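Local coordinates for amorpha-4,11-diene synthase (Artemisia annua, PDB 4GAX), which probably converts farnesyl diphosphate into a cyclic sesquiterpene, the crystallised chain being a mutant of an alpha-bisabolol synthase, at residues Lys57-Lys60 with Lys61-Arg64; Ile340-Leu343 with Asp344-Glu348; Glu445-Leu448 with Leu449-Lys452; Tyr485-Ser488 with Glu489-Lys493; Gln297-Arg300 with Ala301-Leu305. All coordinates share one frame; numbering follows the deposited sequence.

Interaction 1 (Lys57-Lys60 with Lys61-Arg64)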
loop_
_atom_site.group_PDB
_atom_site.type_symbol
_atom_site.label_atom_id
_atom_site.label_comp_id
_atom_site.label_asym_id
_atom_site.label_seq_id
_atom_site.Cartn_x
_atom_site.Cartn_y
_atom_site.Cartn_z
ATOM N N LYS A 57 -12.057 0.632 26.166
ATOM C CA LYS A 57 -12.860 -0.588 26.212
ATOM C C LYS A 57 -14.353 -0.261 26.155
ATOM O O LYS A 57 -15.106 -0.852 25.371
ATOM C CB LYS A 57 -12.519 -1.403 27.468
ATOM C CG LYS A 57 -13.250 -2.732 27.582
ATOM C CD LYS A 57 -12.625 -3.632 28.647
ATOM C CE LYS A 57 -12.794 -3.062 30.048
ATOM N NZ LYS A 57 -12.121 -3.911 31.075
ATOM N N ASP A 58 -14.773 0.703 26.969
ATOM C CA ASP A 58 -16.172 1.121 27.009
ATOM C C ASP A 58 -16.611 1.857 25.739
ATOM O O ASP A 58 -17.769 1.744 25.309
ATOM C CB ASP A 58 -16.429 1.966 28.249
ATOM C CG ASP A 58 -16.028 1.246 29.525
ATOM O OD1 ASP A 58 -16.354 0.045 29.659
ATOM O OD2 ASP A 58 -15.373 1.877 30.382
ATOM N N LEU A 59 -15.696 2.612 25.139
ATOM C CA LEU A 59 -15.982 3.226 23.846
ATOM C C LEU A 59 -16.258 2.151 22.802
ATOM O O LEU A 59 -17.193 2.272 22.010
ATOM C CB LEU A 59 -14.818 4.100 23.386
ATOM C CG LEU A 59 -14.656 5.432 24.125
ATOM C CD1 LEU A 59 -13.362 6.112 23.688
ATOM C CD2 LEU A 59 -15.854 6.345 23.871
ATOM N N LYS A 60 -15.432 1.107 22.809
ATOM C CA LYS A 60 -15.587 -0.035 21.906
ATOM C C LYS A 60 -16.975 -0.663 21.973
ATOM O O LYS A 60 -17.570 -0.982 20.938
ATOM C CB LYS A 60 -14.541 -1.109 22.219
ATOM C CG LYS A 60 -13.435 -1.199 21.190
ATOM C CD LYS A 60 -12.088 -0.785 21.757
ATOM C CE LYS A 60 -11.278 -1.996 22.188
ATOM N NZ LYS A 60 -11.812 -3.246 21.578
ATOM N N LYS A 61 -17.484 -0.838 23.188
ATOM C CA LYS A 61 -18.800 -1.439 23.383
ATOM C C LYS A 61 -19.922 -0.546 22.860
ATOM O O LYS A 61 -20.945 -1.038 22.373
ATOM C CB LYS A 61 -19.042 -1.729 24.864
ATOM C CG LYS A 61 -17.939 -2.525 25.541
ATOM C CD LYS A 61 -18.365 -2.920 26.951
ATOM C CE LYS A 61 -17.186 -3.412 27.776
ATOM N NZ LYS A 61 -16.885 -2.476 28.900
ATOM N N GLU A 62 -19.766 0.765 23.000
ATOM C CA GLU A 62 -20.768 1.685 22.475
ATOM C C GLU A 62 -20.809 1.564 20.952
ATOM O O GLU A 62 -21.880 1.573 20.346
ATOM C CB GLU A 62 -20.439 3.131 22.851
ATOM C CG GLU A 62 -20.358 3.410 24.337
ATOM C CD GLU A 62 -20.110 4.884 24.627
ATOM O OE1 GLU A 62 -20.685 5.737 23.907
ATOM O OE2 GLU A 62 -19.333 5.190 25.561
ATOM N N VAL A 63 -19.635 1.464 20.333
ATOM C CA VAL A 63 -19.559 1.322 18.880
ATOM C C VAL A 63 -20.108 -0.023 18.393
ATOM O O VAL A 63 -20.771 -0.091 17.351
ATOM C CB VAL A 63 -18.116 1.530 18.362
ATOM C CG1 VAL A 63 -18.038 1.321 16.842
ATOM C CG2 VAL A 63 -17.628 2.938 18.730
ATOM N N ARG A 64 -19.846 -1.095 19.134
ATOM C CA ARG A 64 -20.435 -2.382 18.763
ATOM C C ARG A 64 -21.944 -2.273 18.753
ATOM O O ARG A 64 -22.596 -2.743 17.821
ATOM C CB ARG A 64 -20.000 -3.494 19.706
ATOM C CG ARG A 64 -18.565 -3.853 19.532
ATOM C CD ARG A 64 -18.218 -5.125 20.263
ATOM N NE ARG A 64 -16.802 -5.413 20.095
ATOM C CZ ARG A 64 -15.886 -5.238 21.039
ATOM N NH1 ARG A 64 -16.243 -4.809 22.244
ATOM N NH2 ARG A 64 -14.614 -5.524 20.781
#

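Interaction 2 (Ile340-Leu343 with Asp344-Glu348)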
loop_
_atom_site.group_PDB
_atom_site.type_symbol
_atom_site.label_atom_id
_atom_site.label_comp_id
_atom_site.label_asym_id
_atom_site.label_seq_id
_atom_site.Cartn_x
_atom_site.Cartn_y
_atom_site.Cartn_z
ATOM N N ILE A 340 25.689 -20.452 5.662
ATOM C CA ILE A 340 26.793 -19.656 6.178
ATOM C C ILE A 340 28.144 -20.321 5.917
ATOM O O ILE A 340 29.186 -19.655 5.915
ATOM C CB ILE A 340 26.608 -19.357 7.683
ATOM C CG1 ILE A 340 27.396 -18.106 8.066
ATOM C CG2 ILE A 340 26.986 -20.563 8.544
ATOM C CD1 ILE A 340 27.011 -16.887 7.234
ATOM N N THR A 341 28.127 -21.629 5.670
ATOM C CA THR A 341 29.365 -22.378 5.469
ATOM C C THR A 341 30.107 -21.965 4.202
ATOM O O THR A 341 31.315 -22.167 4.098
ATOM C CB THR A 341 29.119 -23.896 5.392
ATOM O OG1 THR A 341 28.542 -24.221 4.121
ATOM C CG2 THR A 341 28.192 -24.353 6.512
ATOM N N CYS A 342 29.397 -21.399 3.233
ATOM C CA CYS A 342 30.068 -20.940 2.018
ATOM C C CYS A 342 30.524 -19.472 2.112
ATOM O O CYS A 342 30.755 -18.819 1.090
ATOM C CB CYS A 342 29.188 -21.161 0.785
ATOM S SG CYS A 342 27.834 -19.980 0.616
ATOM N N LEU A 343 30.670 -18.969 3.339
ATOM C CA LEU A 343 31.124 -17.596 3.572
ATOM C C LEU A 343 32.533 -17.397 3.008
ATOM O O LEU A 343 32.909 -16.294 2.600
ATOM C CB LEU A 343 31.129 -17.313 5.071
ATOM C CG LEU A 343 30.973 -15.900 5.644
ATOM C CD1 LEU A 343 32.309 -15.210 5.753
ATOM C CD2 LEU A 343 29.974 -15.047 4.852
ATOM N N ASP A 344 33.305 -18.477 2.980
ATOM C CA ASP A 344 34.686 -18.436 2.496
ATOM C C ASP A 344 34.784 -18.347 0.979
ATOM O O ASP A 344 35.853 -18.039 0.433
ATOM C CB ASP A 344 35.440 -19.676 2.965
ATOM C CG ASP A 344 35.807 -19.608 4.428
ATOM O OD1 ASP A 344 36.014 -18.480 4.933
ATOM O OD2 ASP A 344 35.893 -20.678 5.070
ATOM N N MET A 345 33.687 -18.642 0.290
ATOM C CA MET A 345 33.719 -18.647 -1.169
ATOM C C MET A 345 33.405 -17.255 -1.733
ATOM O O MET A 345 33.397 -17.052 -2.944
ATOM C CB MET A 345 32.749 -19.703 -1.730
ATOM C CG MET A 345 31.343 -19.187 -2.029
ATOM S SD MET A 345 30.237 -20.408 -2.785
ATOM C CE MET A 345 29.403 -19.380 -3.997
ATOM N N ILE A 346 33.200 -16.293 -0.839
ATOM C CA ILE A 346 32.613 -15.002 -1.194
ATOM C C ILE A 346 33.595 -13.829 -1.115
ATOM O O ILE A 346 34.368 -13.733 -0.160
ATOM C CB ILE A 346 31.423 -14.724 -0.253
ATOM C CG1 ILE A 346 30.349 -15.802 -0.439
ATOM C CG2 ILE A 346 30.857 -13.337 -0.466
ATOM C CD1 ILE A 346 29.177 -15.690 0.543
ATOM N N PRO A 347 33.565 -12.930 -2.121
ATOM C CA PRO A 347 34.366 -11.693 -2.117
ATOM C C PRO A 347 34.267 -10.927 -0.785
ATOM O O PRO A 347 33.163 -10.776 -0.245
ATOM C CB PRO A 347 33.733 -10.874 -3.243
ATOM C CG PRO A 347 33.235 -11.901 -4.195
ATOM C CD PRO A 347 32.762 -13.062 -3.351
ATOM N N GLU A 348 35.406 -10.452 -0.279
ATOM C CA GLU A 348 35.504 -9.851 1.061
ATOM C C GLU A 348 34.415 -8.834 1.406
ATOM O O GLU A 348 33.758 -8.943 2.447
ATOM C CB GLU A 348 36.883 -9.214 1.263
ATOM C CG GLU A 348 37.401 -9.291 2.688
ATOM C CD GLU A 348 37.692 -10.717 3.117
ATOM O OE1 GLU A 348 37.633 -11.007 4.330
ATOM O OE2 GLU A 348 37.977 -11.550 2.233
#

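Interaction 3 (Glu445-Leu448 with Leu449-Lys452)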
loop_
_atom_site.group_PDB
_atom_site.type_symbol
_atom_site.label_atom_id
_atom_site.label_comp_id
_atom_site.label_asym_id
_atom_site.label_seq_id
_atom_site.Cartn_x
_atom_site.Cartn_y
_atom_site.Cartn_z
ATOM N N GLU A 445 2.604 -16.889 -11.590
ATOM C CA GLU A 445 2.761 -15.626 -12.324
ATOM C C GLU A 445 1.400 -14.964 -12.599
ATOM O O GLU A 445 1.010 -14.775 -13.755
ATOM C CB GLU A 445 3.559 -15.832 -13.618
ATOM C CG GLU A 445 5.013 -16.177 -13.364
ATOM C CD GLU A 445 5.711 -16.787 -14.571
ATOM O OE1 GLU A 445 5.332 -16.473 -15.724
ATOM O OE2 GLU A 445 6.643 -17.593 -14.352
ATOM N N PRO A 446 0.677 -14.597 -11.525
ATOM C CA PRO A 446 -0.676 -14.048 -11.659
ATOM C C PRO A 446 -0.626 -12.649 -12.249
ATOM O O PRO A 446 0.323 -11.910 -11.970
ATOM C CB PRO A 446 -1.168 -13.985 -10.209
ATOM C CG PRO A 446 0.099 -13.765 -9.402
ATOM C CD PRO A 446 1.145 -14.593 -10.126
ATOM N N PRO A 447 -1.628 -12.284 -13.065
ATOM C CA PRO A 447 -1.667 -10.948 -13.674
ATOM C C PRO A 447 -1.502 -9.798 -12.665
ATOM O O PRO A 447 -0.897 -8.771 -12.994
ATOM C CB PRO A 447 -3.054 -10.909 -14.316
ATOM C CG PRO A 447 -3.292 -12.340 -14.717
ATOM C CD PRO A 447 -2.663 -13.178 -13.623
ATOM N N LEU A 448 -2.044 -9.956 -11.462
ATOM C CA LEU A 448 -1.987 -8.881 -10.475
ATOM C C LEU A 448 -0.536 -8.480 -10.144
ATOM O O LEU A 448 -0.228 -7.294 -10.030
ATOM C CB LEU A 448 -2.735 -9.275 -9.206
ATOM C CG LEU A 448 -2.656 -8.339 -7.994
ATOM C CD1 LEU A 448 -3.244 -6.968 -8.317
ATOM C CD2 LEU A 448 -3.380 -8.949 -6.810
ATOM N N LEU A 449 0.351 -9.462 -10.010
ATOM C CA LEU A 449 1.748 -9.166 -9.691
ATOM C C LEU A 449 2.476 -8.614 -10.913
ATOM O O LEU A 449 3.341 -7.746 -10.794
ATOM C CB LEU A 449 2.463 -10.399 -9.135
ATOM C CG LEU A 449 1.889 -10.907 -7.806
ATOM C CD1 LEU A 449 2.694 -12.112 -7.276
ATOM C CD2 LEU A 449 1.840 -9.800 -6.777
ATOM N N ARG A 450 2.126 -9.120 -12.093
ATOM C CA ARG A 450 2.674 -8.589 -13.338
ATOM C C ARG A 450 2.298 -7.125 -13.497
ATOM O O ARG A 450 3.125 -6.301 -13.915
ATOM C CB ARG A 450 2.142 -9.367 -14.546
ATOM C CG ARG A 450 2.858 -9.034 -15.858
ATOM C CD ARG A 450 2.051 -9.490 -17.062
ATOM N NE ARG A 450 1.393 -10.776 -16.818
ATOM C CZ ARG A 450 0.151 -11.071 -17.200
ATOM N NH1 ARG A 450 -0.583 -10.173 -17.847
ATOM N NH2 ARG A 450 -0.359 -12.269 -16.932
ATOM N N TYR A 451 1.042 -6.807 -13.184
ATOM C CA TYR A 451 0.550 -5.442 -13.312
ATOM C C TYR A 451 1.268 -4.513 -12.324
ATOM O O TYR A 451 1.677 -3.405 -12.686
ATOM C CB TYR A 451 -0.970 -5.386 -13.095
ATOM C CG TYR A 451 -1.800 -5.902 -14.265
ATOM C CD1 TYR A 451 -1.411 -5.672 -15.581
ATOM C CD2 TYR A 451 -2.961 -6.633 -14.046
ATOM C CE1 TYR A 451 -2.175 -6.137 -16.651
ATOM C CE2 TYR A 451 -3.728 -7.113 -15.108
ATOM C CZ TYR A 451 -3.337 -6.856 -16.400
ATOM O OH TYR A 451 -4.104 -7.325 -17.444
ATOM N N LYS A 452 1.379 -4.955 -11.072
ATOM C CA LYS A 452 2.126 -4.220 -10.058
ATOM C C LYS A 452 3.538 -3.905 -10.558
ATOM O O LYS A 452 3.987 -2.753 -10.504
ATOM C CB LYS A 452 2.203 -5.041 -8.769
ATOM C CG LYS A 452 2.967 -4.367 -7.635
ATOM C CD LYS A 452 3.007 -5.272 -6.395
ATOM C CE LYS A 452 3.756 -4.616 -5.227
ATOM N NZ LYS A 452 5.103 -4.108 -5.620
#

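Interaction 4 (Tyr485-Ser488 with Glu489-Lys493)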
loop_
_atom_site.group_PDB
_atom_site.type_symbol
_atom_site.label_atom_id
_atom_site.label_comp_id
_atom_site.label_asym_id
_atom_site.label_seq_id
_atom_site.Cartn_x
_atom_site.Cartn_y
_atom_site.Cartn_z
ATOM N N TYR A 485 7.320 7.314 -30.879
ATOM C CA TYR A 485 6.077 7.721 -31.519
ATOM C C TYR A 485 6.193 9.040 -32.282
ATOM O O TYR A 485 5.247 9.446 -32.980
ATOM C CB TYR A 485 4.957 7.799 -30.481
ATOM C CG TYR A 485 4.446 6.442 -30.045
ATOM C CD1 TYR A 485 3.158 6.021 -30.368
ATOM C CD2 TYR A 485 5.261 5.568 -29.328
ATOM C CE1 TYR A 485 2.692 4.774 -29.975
ATOM C CE2 TYR A 485 4.805 4.318 -28.932
ATOM C CZ TYR A 485 3.519 3.925 -29.255
ATOM O OH TYR A 485 3.066 2.681 -28.862
ATOM N N ASN A 486 7.359 9.681 -32.171
ATOM C CA ASN A 486 7.606 11.006 -32.757
ATOM C C ASN A 486 6.586 12.047 -32.301
ATOM O O ASN A 486 5.983 12.745 -33.114
ATOM C CB ASN A 486 7.686 10.948 -34.286
ATOM C CG ASN A 486 8.138 12.266 -34.896
ATOM O OD1 ASN A 486 8.970 12.976 -34.320
ATOM N ND2 ASN A 486 7.572 12.610 -36.050
ATOM N N VAL A 487 6.385 12.138 -30.989
ATOM C CA VAL A 487 5.384 13.052 -30.450
ATOM C C VAL A 487 6.009 14.071 -29.509
ATOM O O VAL A 487 7.055 13.812 -28.916
ATOM C CB VAL A 487 4.261 12.295 -29.715
ATOM C CG1 VAL A 487 3.493 11.406 -30.695
ATOM C CG2 VAL A 487 4.829 11.471 -28.556
ATOM N N SER A 488 5.366 15.228 -29.390
ATOM C CA SER A 488 5.793 16.286 -28.478
ATOM C C SER A 488 5.687 15.849 -27.016
ATOM O O SER A 488 4.994 14.875 -26.695
ATOM C CB SER A 488 4.915 17.517 -28.679
ATOM O OG SER A 488 3.633 17.287 -28.108
ATOM N N GLU A 489 6.364 16.580 -26.133
ATOM C CA GLU A 489 6.357 16.264 -24.707
ATOM C C GLU A 489 4.946 16.249 -24.125
ATOM O O GLU A 489 4.607 15.370 -23.317
ATOM C CB GLU A 489 7.225 17.252 -23.924
ATOM C CG GLU A 489 7.293 16.953 -22.422
ATOM C CD GLU A 489 7.811 18.134 -21.598
ATOM O OE1 GLU A 489 8.293 19.125 -22.192
ATOM O OE2 GLU A 489 7.732 18.068 -20.350
ATOM N N GLU A 490 4.124 17.215 -24.533
ATOM C CA GLU A 490 2.774 17.326 -23.978
ATOM C C GLU A 490 1.919 16.099 -24.296
ATOM O O GLU A 490 1.222 15.575 -23.425
ATOM C CB GLU A 490 2.069 18.594 -24.456
ATOM C CG GLU A 490 0.702 18.791 -23.800
ATOM C CD GLU A 490 0.078 20.137 -24.129
ATOM O OE1 GLU A 490 -0.935 20.494 -23.480
ATOM O OE2 GLU A 490 0.600 20.833 -25.036
ATOM N N TYR A 491 1.995 15.637 -25.541
ATOM C CA TYR A 491 1.208 14.494 -25.997
ATOM C C TYR A 491 1.757 13.223 -25.360
ATOM O O TYR A 491 1.000 12.382 -24.891
ATOM C CB TYR A 491 1.273 14.407 -27.525
ATOM C CG TYR A 491 0.314 13.429 -28.183
ATOM C CD1 TYR A 491 -0.809 12.944 -27.515
ATOM C CD2 TYR A 491 0.539 12.996 -29.488
ATOM C CE1 TYR A 491 -1.680 12.043 -28.135
ATOM C CE2 TYR A 491 -0.320 12.103 -30.114
ATOM C CZ TYR A 491 -1.427 11.631 -29.438
ATOM O OH TYR A 491 -2.277 10.742 -30.071
ATOM N N ALA A 492 3.080 13.094 -25.332
ATOM C CA ALA A 492 3.722 11.957 -24.679
ATOM C C ALA A 492 3.269 11.806 -23.233
ATOM O O ALA A 492 2.905 10.703 -22.794
ATOM C CB ALA A 492 5.247 12.083 -24.758
ATOM N N LYS A 493 3.266 12.912 -22.495
ATOM C CA LYS A 493 2.861 12.869 -21.088
ATOM C C LYS A 493 1.422 12.400 -20.944
ATOM O O LYS A 493 1.111 11.587 -20.072
ATOM C CB LYS A 493 3.031 14.238 -20.421
ATOM C CG LYS A 493 4.476 14.643 -20.131
ATOM C CD LYS A 493 5.015 13.986 -18.865
ATOM C CE LYS A 493 5.464 15.034 -17.850
ATOM N NZ LYS A 493 6.251 14.440 -16.727
#

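Interaction 5 (Gln297-Arg300 with Ala301-Leu305)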
loop_
_atom_site.group_PDB
_atom_site.type_symbol
_atom_site.label_atom_id
_atom_site.label_comp_id
_atom_site.label_asym_id
_atom_site.label_seq_id
_atom_site.Cartn_x
_atom_site.Cartn_y
_atom_site.Cartn_z
ATOM N N GLN A 297 -2.144 -6.260 14.800
ATOM C CA GLN A 297 -2.008 -7.702 14.678
ATOM C C GLN A 297 -0.801 -8.088 13.805
ATOM O O GLN A 297 -0.265 -9.194 13.915
ATOM C CB GLN A 297 -3.303 -8.298 14.078
ATOM C CG GLN A 297 -4.591 -8.047 14.905
ATOM C CD GLN A 297 -5.078 -6.585 14.910
ATOM O OE1 GLN A 297 -4.660 -5.777 14.092
ATOM N NE2 GLN A 297 -5.966 -6.255 15.847
ATOM N N TYR A 298 -0.387 -7.180 12.928
ATOM C CA TYR A 298 0.674 -7.473 11.970
ATOM C C TYR A 298 2.064 -6.894 12.306
ATOM O O TYR A 298 2.910 -6.723 11.427
ATOM C CB TYR A 298 0.213 -7.033 10.583
ATOM C CG TYR A 298 -1.098 -7.695 10.209
ATOM C CD1 TYR A 298 -1.186 -9.075 10.099
ATOM C CD2 TYR A 298 -2.253 -6.944 9.997
ATOM C CE1 TYR A 298 -2.390 -9.702 9.757
ATOM C CE2 TYR A 298 -3.480 -7.571 9.642
ATOM C CZ TYR A 298 -3.526 -8.946 9.530
ATOM O OH TYR A 298 -4.719 -9.569 9.199
ATOM N N SER A 299 2.291 -6.622 13.578
ATOM C CA SER A 299 3.576 -6.117 14.062
ATOM C C SER A 299 4.795 -6.958 13.671
ATOM O O SER A 299 5.785 -6.421 13.158
ATOM C CB SER A 299 3.539 -5.966 15.587
ATOM O OG SER A 299 4.691 -5.273 16.011
ATOM N N ARG A 300 4.740 -8.268 13.916
ATOM C CA ARG A 300 5.873 -9.132 13.563
ATOM C C ARG A 300 6.116 -9.129 12.065
ATOM O O ARG A 300 7.271 -9.095 11.612
ATOM C CB ARG A 300 5.658 -10.573 14.037
ATOM C CG ARG A 300 5.703 -10.746 15.548
ATOM C CD ARG A 300 6.030 -12.189 15.940
ATOM N NE ARG A 300 7.449 -12.507 15.754
ATOM C CZ ARG A 300 8.406 -12.209 16.633
ATOM N NH1 ARG A 300 8.106 -11.574 17.760
ATOM N NH2 ARG A 300 9.672 -12.538 16.385
ATOM N N ALA A 301 5.028 -9.157 11.301
ATOM C CA ALA A 301 5.137 -9.141 9.842
ATOM C C ALA A 301 5.771 -7.859 9.334
ATOM O O ALA A 301 6.607 -7.911 8.434
ATOM C CB ALA A 301 3.771 -9.363 9.185
ATOM N N ARG A 302 5.390 -6.707 9.904
ATOM C CA ARG A 302 5.997 -5.439 9.503
ATOM C C ARG A 302 7.497 -5.391 9.771
ATOM O O ARG A 302 8.289 -4.891 8.949
ATOM C CB ARG A 302 5.340 -4.257 10.246
ATOM C CG ARG A 302 4.015 -3.800 9.671
ATOM C CD ARG A 302 3.632 -2.446 10.269
ATOM N NE ARG A 302 3.327 -2.560 11.695
ATOM C CZ ARG A 302 2.180 -3.035 12.172
ATOM N NH1 ARG A 302 1.235 -3.461 11.330
ATOM N NH2 ARG A 302 1.977 -3.088 13.491
ATOM N N ILE A 303 7.894 -5.870 10.945
ATOM C CA ILE A 303 9.309 -5.802 11.320
ATOM C C ILE A 303 10.138 -6.671 10.382
ATOM O O ILE A 303 11.185 -6.245 9.896
ATOM C CB ILE A 303 9.525 -6.204 12.791
ATOM C CG1 ILE A 303 8.985 -5.089 13.701
ATOM C CG2 ILE A 303 11.009 -6.458 13.073
ATOM C CD1 ILE A 303 8.912 -5.472 15.181
ATOM N N PHE A 304 9.654 -7.874 10.088
ATOM C CA PHE A 304 10.389 -8.775 9.196
ATOM C C PHE A 304 10.456 -8.190 7.779
ATOM O O PHE A 304 11.494 -8.244 7.123
ATOM C CB PHE A 304 9.730 -10.160 9.149
ATOM C CG PHE A 304 10.482 -11.138 8.309
ATOM C CD1 PHE A 304 11.787 -11.479 8.639
ATOM C CD2 PHE A 304 9.921 -11.668 7.154
ATOM C CE1 PHE A 304 12.526 -12.370 7.846
ATOM C CE2 PHE A 304 10.647 -12.559 6.351
ATOM C CZ PHE A 304 11.954 -12.918 6.707
ATOM N N LEU A 305 9.339 -7.644 7.311
ATOM C CA LEU A 305 9.267 -7.091 5.970
ATOM C C LEU A 305 10.224 -5.919 5.842
ATOM O O LEU A 305 10.922 -5.780 4.835
ATOM C CB LEU A 305 7.831 -6.673 5.641
ATOM C CG LEU A 305 7.564 -5.951 4.306
ATOM C CD1 LEU A 305 7.958 -6.805 3.109
ATOM C CD2 LEU A 305 6.050 -5.586 4.216
HETATM O O HOH W 1 2.584 -10.283 12.465
#

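Interaction 1 (Lys57-Lys60 with Lys61-Arg64)
Lys61 reaches back one turn along helix 52-71 to form a salt bridge with Asp58, its NZ standing 2.7 Å from OD1 and meeting that oxygen nearly along its C-O axis. The two side chains run side by side in the same direction. A turn at the last torsion of Lys61 (chi4 113°), after an otherwise extended chain, brings the ammonium to the carboxylate. The end of the lysine also lies against Lys57, whose CG is 3.9 Å from Lys61 NZ. The other Asp58 oxygen, OD2, accepts from Gln54 a turn earlier, so both carboxylate oxygens are held.

Lys60 and Arg64 also lie alongside each other, but with like charges: Lys60 NZ is 3.7 Å from Arg64 NH2. Arg64 directs its NE to a salt bridge with Glu99, and Glu62 uses OE1 for a hydrogen bond with Thr239. Beneath these polar ends runs ordinary alpha-helical bonding, such as Arg64 N to Lys60 O at 2.9 Å and Val63 N to Leu59 O at 3.1 Å. Leu59 and Val63 are buried against helix 238-269, on the inward face of the helix.

The aspartate probably offsets the charge of Lys61, and Glu99 that of Arg64, which is likely to make the close approach of Lys60 and Arg64 less costly in this lysine-rich N-terminal-domain helix.

Interaction 2 (Ile340-Leu343 with Asp344-Glu348)
Cys342 O takes the backbone N-H of Met345 at 3.0 Å, the donor standing 64° out of the carbonyl plane and therefore not on a lone pair. Hydrocarbon crowds the same oxygen: Met345 CG lies 3.2 Å from Cys342 O, and Ile346 CG1 approaches it as well. Three-residue bonds of this kind, here and from Leu343 N to Ile340 O at 3.1 Å, mark a short, irregular 3-10 segment between helices 325-337 and 351-370. A further such bond, from Ile346 N to Leu343 O, is weak at 3.5 Å, and the chain then leaves the helical path toward Pro347.

Met345 lays its sulfur against the cysteine, SD 3.8 Å from Cys342 CB; with chi1 at 76°, Cys342 keeps its own SG within 4.2 Å of Met345 SD. Replacing Met345 by alanine would probably strip this flank of Cys342 of its sulfur contact and open a gap beside Glu333. Ile346, pointing back at the turn, shares Tyr354 of helix 351-370 with Cys342 and Leu343.

Interaction 3 (Glu445-Leu448 with Leu449-Lys452)
Pro446 and Leu449 make the close apolar contact at the start of helix 447-461: the ring carbon CG of Pro446 lies 3.7 Å from Leu449 CG, and it touches the CD1 branch as well. Leu449 turns its CG away from the carbonyl carbon (chi1 -63°), which swings the isobutyl group back onto the proline. Trp441 of helix 436-443 packs on both residues, so this side of the turn is buried. Tyr451 leans against the other proline, its CE2 3.9 Å from Pro447 CB and its CD2 3.2 Å from Pro447 O, and helix 489-513 also touches the tyrosine.

The exposed side is looser. Arg450 bends at chi3 (-38°) to bring its guanidinium across Pro447, whose CA stands over one face of the group. The nearest side-chain approach here, NH2 to Pro447 CG, is 3.7 Å, a contact without a polar bond. The backbone carbonyl of Glu445 comes no closer than 4.3 Å, from its O to Arg450 NH2, and makes no bond.

Pro446 occupies the N-cap position, and its carbonyl receives weak bonds from Leu449 N and Arg450 N. Regular helical bonding follows with Tyr451 N to Pro447 O at 2.8 Å and Lys452 N to Leu448 O at 3.0 Å. Prolines suit this place, because nitrogens at a helix start have no carbonyl of a preceding turn to pair with; the missing N-H groups of Pro446 and Pro447 therefore cost the helix no bond.

Interaction 4 (Tyr485-Ser488 with Glu489-Lys493)
Two first torsions, that of Ser488 at 74° and that of Tyr491 at -169°, shape this helix start: the former turns OG over the opening turn, and the latter sends the ring back toward Val487. Ser488 is the N-cap of helix 489-513. Its OG accepts from Tyr491 N in a capping bond that is nearly straight (166°) but weak at 3.5 Å, and its carbonyl takes Ala492 N at 2.9 Å. One residue thus receives two N-H groups of the first turn, one through its side chain and one through its backbone.

Val487 adds the apolar part with a different methyl for each partner. CG1 meets the tyrosine at CD2, 3.6 Å away, with the two side chains crossing at a slant, whereas CG2 rests 3.9 Å from Ala492 CB. The contact lies at the surface, after Asn486, which leaves the helical backbone angles with a positive phi. Tyr481 of helix 478-485 packs on Val487 and Ala492, and Met482 on Glu489 and Ala492, joining the two consecutive helices.

Interaction 5 (Gln297-Arg300 with Ala301-Leu305)
From Tyr298, the N-cap residue of helix 299-322, regular i to i+4 bonding begins with Arg302 N to Tyr298 O at 2.9 Å and Ile303 N to Ser299 O at 3.1 Å. This is the opening turn of a central helix of the terpene synthase alpha-helical fold; farther along, the same helix carries the sequence DDIYD, an example of the aspartate-rich motif that binds magnesium in this family.

Arg302 is the main side chain. A bend at chi3 (-68°) folds it back along the helix start, so that its guanidinium lies flat against the backbone between Tyr298 and Ser299. Tyr298 C and Ser299 CA sit over one face; NH2 is 3.5 Å from Ser299 CA, and NH1 is 3.8 Å from Tyr298 CB. The buried charge is met by a salt bridge from NH2 to Glu258, while NH1 donates to the carbonyls of Arg293 and Glu295. Glu258 also bonds Ser299 OG, tying both residues of the turn to helix 238-269. A leucine in place of Arg302 would probably leave Glu258 without its buried counter-charge and the carbonyls of Arg293 and Glu295 without a donor.

Ile303 places CG1 3.5 Å from Ser299 O and packs on Gln261 and Leu262. On the backbone, a water accepts from Ala301 N at 2.9 Å and donates weakly to Gln297 O at 3.4 Å.

Along the chain the order is interaction 1, 5, 2, 3 and 4. Interaction 1 lies on helix 52-71 in the N-terminal terpene synthase region, and the other four belong to the metal-binding region. Interactions 1 and 5, with centres about 27 Å apart, both lean on helix 238-269, which thereby links the two regions. Interactions 3 and 5, about 24 Å between centres, lie nearer the middle of the chain and begin helices that both pack against helix 419-429. Interactions 2 and 4 are peripheral, with centres about 50 Å apart. Interactions 3, 4 and 5 are all helix starts in a chain without strands.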